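PDB 6W0V: pyocin S8 from Pseudomonas aeruginosa, which cleaves DNA as an H-N-H family nuclease bacteriocin, here represented by a mutant form of its nuclease domain bound to the cognate immunity protein. Local coordinates for the interface of chains A and B. Numbering follows the deposited sequence. Chains: chain A, Pyocin S8; chain B, Bacteriocin immunity protein.

The interface of chains A and B. Residues chain A 49, 69-70, 73, 77-79, 81, 93; chain B 26-27, 30-31, 34-35, 51.
Carboxylate oxygen OE1 of B:Glu27 is gripped by two hydrogen bonds and a salt bridge. The hydroxyl A:Ser79 OG meets B:Glu27 OE1 on its syn lone pair at 2.5 Å. The backbone A:Ser79 N comes from above the carboxylate plane, 2.7 Å from B:Glu27 OE1. The third grip comes from A:Arg49, which lays one face of its guanidinium over this oxygen, the two planar groups stacked 27° apart, with A:Arg49 NH2 3.2 Å from B:Glu27 OE1. That guanidinium is itself fixed in its own plane by the carbonyl oxygen of A:Gly77, and a water joins its NH1 to the first-turn amide of B:Glu27, at the start of helix 27-41. The glutamate reaches across with its chain drawn out straight; the charge of A:Arg49, with A:Lys93 nearby, probably favours its ionised form.

One turn on, B:Arg30 runs straight to CG and CD, then turns at chi3 (59°), which slides its guanidinium between A:Leu78 CB on one face and the rim of the A:Phe81 ring on the other. In its own plane, B:Arg30 NH1 donates to the backbone A:Ser79 O at 2.6 Å, and NH2 reaches a water shared by the backbone carbonyl oxygens of A:Asn70 and A:Leu78.

A:Lys93 folds twice along its chain, so that CE passes over one face of the A:Phe81 ring, toward its rim, and A:Lys93 NZ lies 2.8 Å from B:Asp31 OD1, on the syn lone pair, in a salt bridge. On the opposite face the B:Phe51 ring stacks obliquely, offset, with planes at 27°. A:Asn70 pairs through its amide with both backbone N and O of A:Phe81, positioning this residue, whose tip meets B:Val34.

The polar grip on B:Glu27 at one end and the phenylalanine stack at the other are joined by B:Arg30, and through them the immunity protein holds the nuclease domain in the cognate complex, presumably protecting the producing cell.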
# COMPACT_ATOMS: atom_id res chain seq x y z
N ARG A 49 11.13 -4.48 5.11
CA ARG A 49 9.84 -4.19 4.45
C ARG A 49 10.07 -3.05 3.47
O ARG A 49 9.53 -3.10 2.35
CB ARG A 49 8.79 -3.85 5.50
CG ARG A 49 7.46 -3.46 4.86
CD ARG A 49 7.36 -1.97 4.75
NE ARG A 49 7.19 -1.41 6.07
CZ ARG A 49 7.31 -0.13 6.34
NH1 ARG A 49 7.13 0.32 7.57
NH2 ARG A 49 7.59 0.72 5.37
N THR A 69 -0.00 6.31 -6.57
CA THR A 69 0.22 6.56 -5.13
C THR A 69 0.82 5.31 -4.51
O THR A 69 1.77 5.45 -3.75
CB THR A 69 -1.04 7.07 -4.42
OG1 THR A 69 -2.10 6.15 -4.66
CG2 THR A 69 -1.40 8.46 -4.89
N ASN A 70 0.32 4.12 -4.86
CA ASN A 70 0.93 2.89 -4.32
C ASN A 70 2.39 2.84 -4.74
O ASN A 70 3.24 2.60 -3.87
CB ASN A 70 0.18 1.63 -4.75
CG ASN A 70 -0.75 1.19 -3.65
OD1 ASN A 70 -0.58 1.61 -2.50
ND2 ASN A 70 -1.75 0.39 -3.98
N GLY A 73 4.51 5.39 -2.92
CA GLY A 73 4.74 4.94 -1.54
C GLY A 73 5.78 3.85 -1.53
O GLY A 73 6.67 3.90 -0.67
N GLY A 77 9.46 2.91 0.26
CA GLY A 77 9.51 1.68 1.07
C GLY A 77 8.22 1.47 1.82
O GLY A 77 8.19 0.65 2.73
N LEU A 78 7.15 2.18 1.46
CA LEU A 78 5.86 2.07 2.16
C LEU A 78 5.02 0.98 1.52
O LEU A 78 4.97 0.88 0.29
CB LEU A 78 5.12 3.40 2.08
CG LEU A 78 5.93 4.60 2.52
CD1 LEU A 78 5.12 5.86 2.34
CD2 LEU A 78 6.39 4.45 3.97
N SER A 79 4.41 0.16 2.37
CA SER A 79 3.55 -0.95 1.94
C SER A 79 2.42 -0.37 1.13
O SER A 79 1.79 0.58 1.56
CB SER A 79 3.04 -1.70 3.10
OG SER A 79 4.12 -2.12 3.90
N PHE A 81 -1.23 0.07 -0.25
CA PHE A 81 -2.60 -0.20 0.18
C PHE A 81 -3.17 -1.29 -0.70
O PHE A 81 -2.92 -1.30 -1.92
CB PHE A 81 -3.45 1.05 0.03
CG PHE A 81 -3.20 2.04 1.11
CD1 PHE A 81 -2.10 2.88 1.07
CD2 PHE A 81 -4.05 2.12 2.20
CE1 PHE A 81 -1.87 3.78 2.09
CE2 PHE A 81 -3.82 3.03 3.22
CZ PHE A 81 -2.72 3.85 3.16
N LYS A 93 -2.80 -2.33 4.28
CA LYS A 93 -1.60 -2.48 3.44
C LYS A 93 -1.42 -3.95 3.12
O LYS A 93 -1.78 -4.80 3.95
CB LYS A 93 -0.32 -2.08 4.17
CG LYS A 93 -0.37 -0.78 4.93
CD LYS A 93 -0.71 0.35 4.01
CE LYS A 93 -0.47 1.68 4.68
NZ LYS A 93 -1.24 1.79 5.94
N SER B 26 7.40 7.51 6.86
CA SER B 26 6.86 6.29 7.49
C SER B 26 5.48 6.00 6.94
O SER B 26 4.83 6.92 6.40
CB SER B 26 6.81 6.43 8.98
OG SER B 26 5.83 7.40 9.33
N GLU B 27 5.03 4.78 7.12
CA GLU B 27 3.64 4.43 6.76
C GLU B 27 2.70 5.25 7.62
O GLU B 27 1.69 5.69 7.10
CB GLU B 27 3.44 2.94 6.92
CG GLU B 27 4.19 2.19 5.87
CD GLU B 27 3.92 0.71 5.90
OE1 GLU B 27 4.48 0.02 5.05
OE2 GLU B 27 3.16 0.28 6.79
N ARG B 30 2.22 8.74 6.19
CA ARG B 30 1.41 8.71 4.96
C ARG B 30 -0.03 8.43 5.35
O ARG B 30 -0.94 9.04 4.78
CB ARG B 30 1.88 7.67 3.97
CG ARG B 30 1.01 7.64 2.73
CD ARG B 30 1.42 6.61 1.73
NE ARG B 30 1.38 5.30 2.33
CZ ARG B 30 1.60 4.18 1.68
NH1 ARG B 30 1.57 3.04 2.35
NH2 ARG B 30 1.86 4.20 0.39
N ASP B 31 -0.27 7.54 6.29
CA ASP B 31 -1.64 7.15 6.68
C ASP B 31 -2.40 8.38 7.16
O ASP B 31 -3.60 8.46 6.89
CB ASP B 31 -1.62 6.13 7.81
CG ASP B 31 -1.50 4.71 7.30
OD1 ASP B 31 -1.49 4.54 6.07
OD2 ASP B 31 -1.42 3.81 8.16
N VAL B 34 -3.55 9.94 4.01
CA VAL B 34 -4.53 9.07 3.32
C VAL B 34 -5.86 9.17 4.06
O VAL B 34 -6.88 9.38 3.42
CB VAL B 34 -4.05 7.62 3.25
CG1 VAL B 34 -5.19 6.69 2.85
CG2 VAL B 34 -2.86 7.48 2.32
N TYR B 35 -5.84 9.01 5.37
CA TYR B 35 -7.09 8.94 6.14
C TYR B 35 -7.69 10.32 6.31
O TYR B 35 -8.91 10.38 6.40
CB TYR B 35 -6.88 8.17 7.44
CG TYR B 35 -6.94 6.72 7.05
CD1 TYR B 35 -8.16 6.13 6.78
CD2 TYR B 35 -5.79 6.04 6.72
CE1 TYR B 35 -8.24 4.83 6.32
CE2 TYR B 35 -5.85 4.73 6.28
CZ TYR B 35 -7.07 4.12 6.08
OH TYR B 35 -7.16 2.83 5.63
N PHE B 51 -5.88 4.91 -4.46
CA PHE B 51 -4.86 3.87 -4.73
C PHE B 51 -5.27 2.93 -5.85
O PHE B 51 -4.40 2.29 -6.42
CB PHE B 51 -4.56 3.10 -3.46
CG PHE B 51 -3.80 3.95 -2.49
CD1 PHE B 51 -2.43 4.07 -2.59
CD2 PHE B 51 -4.46 4.69 -1.53
CE1 PHE B 51 -1.74 4.91 -1.74
CE2 PHE B 51 -3.77 5.51 -0.66
CZ PHE B 51 -2.40 5.62 -0.77
O HOH W 1 2.87 2.16 -1.14
O HOH W 2 7.04 3.05 8.02
O HOH W 3 -1.98 3.55 -6.37